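PDB 2BJR: MFP2b, which enhances polymerization of the major sperm protein MSP in the amoeboid motility of Ascaris sperm and binds a zinc ion. Local coordinates for residues Trp95-Asp100 and Asn159-Ala164; Ala196-Gly201 and Gly249-Cys254. One frame throughout, in Å; residues are numbered along the deposited sequence.

Contact 1 (Trp95-Asp100 and Asn159-Ala164); sequences WIKYSD and NMLIIA
Strands 92-97 and 161-166 pair antiparallel here, and the register is set by I96 and I162, which exchange two backbone hydrogen bonds. I96 N gives to I162 O at 2.8 Å and I162 N to I96 O at 2.9 Å, each donor lying nearly along the C=O axis of its acceptor. W95 with I163 and K97 with L161 are the flanking non-hydrogen-bonded pairs. Past the strand end, Y98 N donates to M160 O at 2.8 Å. Strand 161-166 is the middle of a three-stranded sheet, between 92-97 and 110-111.

The W95 CB passes I162 O; CG stands anti to the carbonyl carbon (chi1 -67°), which carries the indole alongside I163. CD2 and CE2 meet I163 CG1, which sits 3.5 Å from the centroid of the six-membered ring and only 4° off its normal, a CH-pi contact over the face. CE3 approaches L161 CB at 3.9 Å, and CZ3 brings the ring edge to L161 O, in plane. CZ2 touches I163 CD1 at 3.6 Å, and CH2, at the tip, meets I163 CG1 and CD1. On the other face, I96 CG1 crosses I162 CG1 obliquely at 3.8 Å, and M111 touches both isoleucines. L161 and I163 bond outward through their backbones to L121 and L112. The side-chain contact is apolar and carries no charged pair, so it probably depends little on pH.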
ATOM      1  N   TRP A  95       8.628 -13.199   0.809  1.00 20.41           N
ATOM      2  CA  TRP A  95       9.633 -12.577  -0.055  1.00 20.59           C
ATOM      3  C   TRP A  95      11.008 -12.933   0.434  1.00 20.82           C
ATOM      4  O   TRP A  95      11.328 -12.686   1.580  1.00 22.24           O
ATOM      5  CB  TRP A  95       9.466 -11.045  -0.087  1.00 20.04           C
ATOM      6  CG  TRP A  95       8.242 -10.528  -0.738  1.00 20.19           C
ATOM      7  CD1 TRP A  95       7.018 -10.423  -0.206  1.00 19.93           C
ATOM      8  CD2 TRP A  95       8.129 -10.013  -2.092  1.00 18.01           C
ATOM      9  NE1 TRP A  95       6.129  -9.915  -1.125  1.00 20.74           N
ATOM     10  CE2 TRP A  95       6.790  -9.625  -2.279  1.00 19.11           C
ATOM     11  CE3 TRP A  95       9.017  -9.886  -3.154  1.00 18.39           C
ATOM     12  CZ2 TRP A  95       6.321  -9.079  -3.468  1.00 19.30           C
ATOM     13  CZ3 TRP A  95       8.571  -9.325  -4.326  1.00 18.14           C
ATOM     14  CH2 TRP A  95       7.230  -8.936  -4.482  1.00 18.65           C
ATOM     15  N   ILE A  96      11.849 -13.518  -0.416  1.00 19.77           N
ATOM     16  CA  ILE A  96      13.194 -13.911  -0.045  1.00 21.04           C
ATOM     17  C   ILE A  96      14.225 -13.236  -0.920  1.00 22.42           C
ATOM     18  O   ILE A  96      13.913 -12.790  -2.020  1.00 20.74           O
ATOM     19  CB  ILE A  96      13.373 -15.444  -0.155  1.00 21.33           C
ATOM     20  CG1 ILE A  96      13.275 -15.891  -1.644  1.00 21.93           C
ATOM     21  CG2 ILE A  96      12.353 -16.113   0.670  1.00 21.62           C
ATOM     22  CD1 ILE A  96      13.647 -17.340  -1.857  1.00 25.98           C
ATOM     23  N   LYS A  97      15.476 -13.228  -0.469  1.00 22.86           N
ATOM     24  CA  LYS A  97      16.558 -12.738  -1.295  1.00 23.79           C
ATOM     25  C   LYS A  97      16.776 -13.711  -2.435  1.00 23.73           C
ATOM     26  O   LYS A  97      16.721 -14.928  -2.258  1.00 23.26           O
ATOM     27  CB  LYS A  97      17.863 -12.620  -0.519  1.00 25.29           C
ATOM     28  CG  LYS A  97      17.876 -11.481   0.506  1.00 29.16           C
ATOM     29  CD  LYS A  97      19.301 -11.302   1.049  1.00 34.97           C
ATOM     30  CE  LYS A  97      19.349 -11.163   2.550  1.00 39.13           C
ATOM     31  NZ  LYS A  97      20.763 -11.362   3.055  1.00 42.36           N
ATOM     32  N   TYR A  98      17.067 -13.154  -3.597  1.00 23.70           N
ATOM     33  CA  TYR A  98      17.281 -13.943  -4.787  1.00 24.23           C
ATOM     34  C   TYR A  98      18.426 -14.947  -4.513  1.00 25.75           C
ATOM     35  O   TYR A  98      18.357 -16.097  -4.934  1.00 25.13           O
ATOM     36  CB  TYR A  98      17.629 -12.992  -5.911  1.00 23.87           C
ATOM     37  CG  TYR A  98      17.924 -13.643  -7.209  1.00 23.81           C
ATOM     38  CD1 TYR A  98      16.887 -14.145  -8.005  1.00 26.14           C
ATOM     39  CD2 TYR A  98      19.225 -13.787  -7.649  1.00 24.14           C
ATOM     40  CE1 TYR A  98      17.169 -14.772  -9.226  1.00 25.56           C
ATOM     41  CE2 TYR A  98      19.519 -14.392  -8.869  1.00 24.59           C
ATOM     42  CZ  TYR A  98      18.495 -14.887  -9.652  1.00 26.33           C
ATOM     43  OH  TYR A  98      18.784 -15.457 -10.897  1.00 27.14           O
ATOM     44  N   SER A  99      19.429 -14.533  -3.747  1.00 26.97           N
ATOM     45  CA  SER A  99      20.564 -15.411  -3.470  1.00 28.69           C
ATOM     46  C   SER A  99      20.174 -16.615  -2.618  1.00 29.51           C
ATOM     47  O   SER A  99      20.896 -17.607  -2.626  1.00 31.21           O
ATOM     48  CB  SER A  99      21.721 -14.644  -2.809  1.00 28.37           C
ATOM     49  OG  SER A  99      21.308 -14.097  -1.563  1.00 29.55           O
ATOM     50  N   ASP A 100      19.044 -16.538  -1.918  1.00 29.06           N
ATOM     51  CA  ASP A 100      18.585 -17.609  -1.023  1.00 30.02           C
ATOM     52  C   ASP A 100      17.633 -18.598  -1.669  1.00 29.22           C
ATOM     53  O   ASP A 100      17.077 -19.466  -0.956  1.00 30.40           O
ATOM     54  CB  ASP A 100      17.901 -17.010   0.220  1.00 29.98           C
ATOM     55  CG  ASP A 100      18.889 -16.376   1.184  1.00 33.48           C
ATOM     56  OD1 ASP A 100      20.085 -16.784   1.148  1.00 33.60           O
ATOM     57  OD2 ASP A 100      18.546 -15.458   1.996  1.00 35.20           O
ATOM     58  N   ASN A 159      20.649  -9.435  -3.626  1.00 22.17           N
ATOM     59  CA  ASN A 159      19.800  -8.947  -2.534  1.00 22.67           C
ATOM     60  C   ASN A 159      18.426  -8.477  -3.000  1.00 21.75           C
ATOM     61  O   ASN A 159      17.616  -8.022  -2.189  1.00 21.97           O
ATOM     62  CB  ASN A 159      20.480  -7.791  -1.822  1.00 23.92           C
ATOM     63  CG  ASN A 159      21.876  -8.142  -1.295  1.00 26.57           C
ATOM     64  OD1 ASN A 159      22.804  -7.312  -1.381  1.00 35.69           O
ATOM     65  ND2 ASN A 159      22.036  -9.348  -0.794  1.00 30.48           N
HETATM   66  N   MSE A 160      18.142  -8.572  -4.291  1.00 20.32           N
HETATM   67  CA  MSE A 160      16.778  -8.297  -4.769  1.00 19.36           C
HETATM   68  C   MSE A 160      15.860  -9.395  -4.241  1.00 19.69           C
HETATM   69  O   MSE A 160      16.315 -10.485  -3.885  1.00 20.23           O
HETATM   70  CB  MSE A 160      16.762  -8.238  -6.308  1.00 19.14           C
HETATM   71  CG  MSE A 160      17.618  -7.155  -6.819  1.00 18.71           C
HETATM   72 SE   MSE A 160      17.290  -6.822  -8.693  1.00 25.04          SE
HETATM   73  CE  MSE A 160      18.784  -5.596  -9.044  1.00 19.03           C
ATOM     74  N   LEU A 161      14.569  -9.118  -4.184  1.00 19.00           N
ATOM     75  CA  LEU A 161      13.609 -10.001  -3.553  1.00 18.60           C
ATOM     76  C   LEU A 161      12.696 -10.658  -4.602  1.00 18.26           C
ATOM     77  O   LEU A 161      12.219 -10.006  -5.506  1.00 17.17           O
ATOM     78  CB  LEU A 161      12.769  -9.215  -2.558  1.00 19.35           C
ATOM     79  CG  LEU A 161      13.532  -8.389  -1.525  1.00 19.51           C
ATOM     80  CD1 LEU A 161      12.525  -7.662  -0.642  1.00 22.62           C
ATOM     81  CD2 LEU A 161      14.408  -9.293  -0.723  1.00 21.95           C
ATOM     82  N   ILE A 162      12.421 -11.943  -4.409  1.00 19.04           N
ATOM     83  CA  ILE A 162      11.469 -12.732  -5.200  1.00 18.04           C
ATOM     84  C   ILE A 162      10.488 -13.407  -4.257  1.00 18.66           C
ATOM     85  O   ILE A 162      10.742 -13.469  -3.030  1.00 18.82           O
ATOM     86  CB  ILE A 162      12.215 -13.754  -6.079  1.00 17.99           C
ATOM     87  CG1 ILE A 162      13.003 -14.766  -5.233  1.00 19.94           C
ATOM     88  CG2 ILE A 162      13.160 -13.020  -6.962  1.00 17.99           C
ATOM     89  CD1 ILE A 162      13.549 -15.999  -5.989  1.00 19.90           C
ATOM     90  N   ILE A 163       9.347 -13.828  -4.798  1.00 18.61           N
ATOM     91  CA  ILE A 163       8.287 -14.459  -4.005  1.00 18.43           C
ATOM     92  C   ILE A 163       8.437 -15.983  -3.959  1.00 20.50           C
ATOM     93  O   ILE A 163       8.523 -16.642  -5.023  1.00 17.30           O
ATOM     94  CB  ILE A 163       6.917 -14.102  -4.565  1.00 19.59           C
ATOM     95  CG1 ILE A 163       6.665 -12.594  -4.459  1.00 23.31           C
ATOM     96  CG2 ILE A 163       5.836 -14.854  -3.866  1.00 19.16           C
ATOM     97  CD1 ILE A 163       5.483 -12.110  -5.291  1.00 25.24           C
ATOM     98  N   ALA A 164       8.434 -16.531  -2.740  1.00 20.06           N
ATOM     99  CA  ALA A 164       8.317 -17.989  -2.518  1.00 21.30           C
ATOM    100  C   ALA A 164       6.920 -18.316  -2.024  1.00 21.71           C
ATOM    101  O   ALA A 164       6.321 -17.574  -1.226  1.00 21.00           O
ATOM    102  CB  ALA A 164       9.363 -18.455  -1.489  1.00 21.25           C
TER

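Contact 2 (Ala196-Gly201 and Gly249-Cys254); sequences ADFRCG and GKIAAC
I251 O is the best-held polar atom between 196-201 and 249-254, gripped across the contact by one hydrogen bond, from G201 N at 2.8 Å. The N-H points at the oxygen with an angle of 153°, and the donor lies in the carbonyl plane on a lone pair, at a C=O...N angle of 142°. G201 has a positive phi, which favours glycine. Its own carbonyl O lies against the aliphatic chain of K250, 3.8 Å from CG, and accepts a bond from a water that is also weakly linked to K250 NZ.

Two apolar contacts accompany this bond. I251 has CG1 anti to the carbonyl carbon, so CD1 reaches F198, 3.8 Å from its CB and nearly as close to CG and CD2; the two side chains cross at about a right angle. C200 SG, also anti to its carbonyl carbon, meets A253 CB at 3.7 Å. R199 points away from strand 250-257 and turns its guanidinium to D22 and D202 in salt bridges.

The touching parts run 104° apart, evidence against regular pairing. Beyond G201, the backbones of D202 and W204 go on bonding to I251 and G249. The end of strand 194-199 and the loop after it thus meet strand 250-257, with which that strand is not paired; 268-274 and 238-247 are their respective neighbours in a branched antiparallel sheet.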
ATOM      1  N   ALA A 196      -4.674  -1.574   4.009  1.00 17.49           N
ATOM      2  CA  ALA A 196      -5.426  -2.625   3.394  1.00 17.51           C
ATOM      3  C   ALA A 196      -6.088  -2.075   2.120  1.00 15.70           C
ATOM      4  O   ALA A 196      -6.601  -0.969   2.090  1.00 15.82           O
ATOM      5  CB  ALA A 196      -6.480  -3.154   4.362  1.00 17.84           C
ATOM      6  N   ASP A 197      -6.124  -2.876   1.071  1.00 15.48           N
ATOM      7  CA  ASP A 197      -6.779  -2.493  -0.205  1.00 14.83           C
ATOM      8  C   ASP A 197      -8.257  -2.826  -0.213  1.00 16.91           C
ATOM      9  O   ASP A 197      -8.646  -3.972   0.092  1.00 17.75           O
ATOM     10  CB  ASP A 197      -6.105  -3.254  -1.346  1.00 15.33           C
ATOM     11  CG  ASP A 197      -4.657  -2.801  -1.559  1.00 15.24           C
ATOM     12  OD1 ASP A 197      -4.492  -1.685  -2.068  1.00 18.65           O
ATOM     13  OD2 ASP A 197      -3.665  -3.468  -1.185  1.00 16.61           O
ATOM     14  N   PHE A 198      -9.047  -1.824  -0.584  1.00 16.78           N
ATOM     15  CA  PHE A 198     -10.467  -1.907  -0.782  1.00 17.58           C
ATOM     16  C   PHE A 198     -10.897  -0.967  -1.869  1.00 18.99           C
ATOM     17  O   PHE A 198     -10.212  -0.006  -2.191  1.00 19.35           O
ATOM     18  CB  PHE A 198     -11.191  -1.490   0.479  1.00 17.95           C
ATOM     19  CG  PHE A 198     -11.121  -2.475   1.575  1.00 18.17           C
ATOM     20  CD1 PHE A 198     -10.173  -2.373   2.577  1.00 17.49           C
ATOM     21  CD2 PHE A 198     -12.067  -3.507   1.647  1.00 21.82           C
ATOM     22  CE1 PHE A 198     -10.124  -3.319   3.638  1.00 20.57           C
ATOM     23  CE2 PHE A 198     -12.027  -4.447   2.721  1.00 22.01           C
ATOM     24  CZ  PHE A 198     -11.048  -4.340   3.695  1.00 21.31           C
ATOM     25  N   ARG A 199     -12.078  -1.206  -2.429  1.00 19.52           N
ATOM     26  CA  ARG A 199     -12.691  -0.249  -3.334  1.00 20.03           C
ATOM     27  C   ARG A 199     -13.817   0.446  -2.623  1.00 21.52           C
ATOM     28  O   ARG A 199     -14.525  -0.175  -1.861  1.00 20.17           O
ATOM     29  CB  ARG A 199     -13.235  -0.921  -4.583  1.00 20.93           C
ATOM     30  CG  ARG A 199     -12.216  -1.689  -5.444  1.00 21.99           C
ATOM     31  CD  ARG A 199     -12.875  -2.437  -6.651  1.00 25.46           C
ATOM     32  NE  ARG A 199     -13.800  -3.448  -6.154  1.00 26.94           N
ATOM     33  CZ  ARG A 199     -13.465  -4.674  -5.806  1.00 27.58           C
ATOM     34  NH1 ARG A 199     -12.231  -5.117  -5.991  1.00 27.06           N
ATOM     35  NH2 ARG A 199     -14.388  -5.482  -5.290  1.00 30.17           N
ATOM     36  N   CYS A 200     -14.033   1.718  -2.930  1.00 21.38           N
ATOM     37  CA  CYS A 200     -15.188   2.416  -2.413  1.00 23.12           C
ATOM     38  C   CYS A 200     -16.415   1.697  -2.896  1.00 23.77           C
ATOM     39  O   CYS A 200     -16.430   1.169  -4.027  1.00 21.20           O
ATOM     40  CB  CYS A 200     -15.266   3.833  -2.913  1.00 24.26           C
ATOM     41  SG  CYS A 200     -13.963   4.744  -2.127  1.00 28.54           S
ATOM     42  N   GLY A 201     -17.373   1.595  -1.984  1.00 24.31           N
ATOM     43  CA  GLY A 201     -18.585   0.805  -2.187  1.00 26.23           C
ATOM     44  C   GLY A 201     -18.500  -0.667  -1.847  1.00 26.91           C
ATOM     45  O   GLY A 201     -19.541  -1.324  -1.859  1.00 29.56           O
ATOM     46  N   GLY A 249     -23.387   0.164   5.496  1.00 23.97           N
ATOM     47  CA  GLY A 249     -22.597  -1.053   5.419  1.00 24.04           C
ATOM     48  C   GLY A 249     -21.490  -1.041   4.355  1.00 24.02           C
ATOM     49  O   GLY A 249     -20.742  -2.005   4.255  1.00 24.64           O
ATOM     50  N   LYS A 250     -21.402   0.055   3.594  1.00 24.10           N
ATOM     51  CA  LYS A 250     -20.507   0.195   2.441  1.00 23.74           C
ATOM     52  C   LYS A 250     -19.460   1.291   2.731  1.00 22.46           C
ATOM     53  O   LYS A 250     -19.740   2.297   3.394  1.00 23.29           O
ATOM     54  CB  LYS A 250     -21.308   0.570   1.199  1.00 24.51           C
ATOM     55  CG  LYS A 250     -22.255  -0.587   0.715  1.00 28.04           C
ATOM     56  CD  LYS A 250     -22.962  -0.194  -0.574  1.00 37.22           C
ATOM     57  CE  LYS A 250     -24.085  -1.181  -1.024  1.00 41.37           C
ATOM     58  NZ  LYS A 250     -24.510  -0.894  -2.446  1.00 45.29           N
ATOM     59  N   ILE A 251     -18.271   1.113   2.208  1.00 20.60           N
ATOM     60  CA  ILE A 251     -17.234   2.162   2.300  1.00 19.45           C
ATOM     61  C   ILE A 251     -17.597   3.383   1.440  1.00 18.44           C
ATOM     62  O   ILE A 251     -17.820   3.283   0.231  1.00 18.22           O
ATOM     63  CB  ILE A 251     -15.879   1.575   1.880  1.00 19.05           C
ATOM     64  CG1 ILE A 251     -15.496   0.418   2.789  1.00 18.78           C
ATOM     65  CG2 ILE A 251     -14.753   2.695   1.891  1.00 20.53           C
ATOM     66  CD1 ILE A 251     -14.400  -0.454   2.227  1.00 21.09           C
ATOM     67  N   ALA A 252     -17.653   4.547   2.065  1.00 18.47           N
ATOM     68  CA  ALA A 252     -17.793   5.807   1.387  1.00 19.11           C
ATOM     69  C   ALA A 252     -16.580   6.654   1.745  1.00 19.25           C
ATOM     70  O   ALA A 252     -16.039   6.508   2.827  1.00 17.99           O
ATOM     71  CB  ALA A 252     -19.052   6.498   1.829  1.00 19.61           C
ATOM     72  N   ALA A 253     -16.173   7.529   0.827  1.00 19.77           N
ATOM     73  CA  ALA A 253     -14.937   8.298   0.980  1.00 19.19           C
ATOM     74  C   ALA A 253     -15.080   9.721   0.475  1.00 19.33           C
ATOM     75  O   ALA A 253     -15.926  10.036  -0.408  1.00 18.91           O
ATOM     76  CB  ALA A 253     -13.774   7.583   0.265  1.00 19.87           C
ATOM     77  N   CYS A 254     -14.194  10.584   0.981  1.00 17.63           N
ATOM     78  CA  CYS A 254     -14.012  11.914   0.423  1.00 17.32           C
ATOM     79  C   CYS A 254     -12.562  12.348   0.504  1.00 17.60           C
ATOM     80  O   CYS A 254     -11.941  12.218   1.548  1.00 17.53           O
ATOM     81  CB  CYS A 254     -14.864  12.949   1.167  1.00 18.20           C
ATOM     82  SG  CYS A 254     -14.729  14.609   0.446  1.00 21.13           S
TER
HETATM   83  O   HOH W   1     -21.526  -0.347  -3.983  1.00 61.42           O

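Contacts 1 and 2 belong to the two successive cytosolic motility protein regions of the chain, the first closing before the second opens. Their centres lie 33 Å apart on opposite sides of the chain's centre, and even the nearest atoms are about 12 Å apart, so neither touches the other. The geometry differs too: 95-100 and 159-164 are neighbours in one antiparallel sheet, whereas 196-201 and 249-254 share one direct backbone hydrogen bond, with apolar side-chain contacts alongside. Both lie away from the zinc site of H86, C174, C176 and C179, whose cysteines fall in the chain between the two contacts, consistent with both being structural packing.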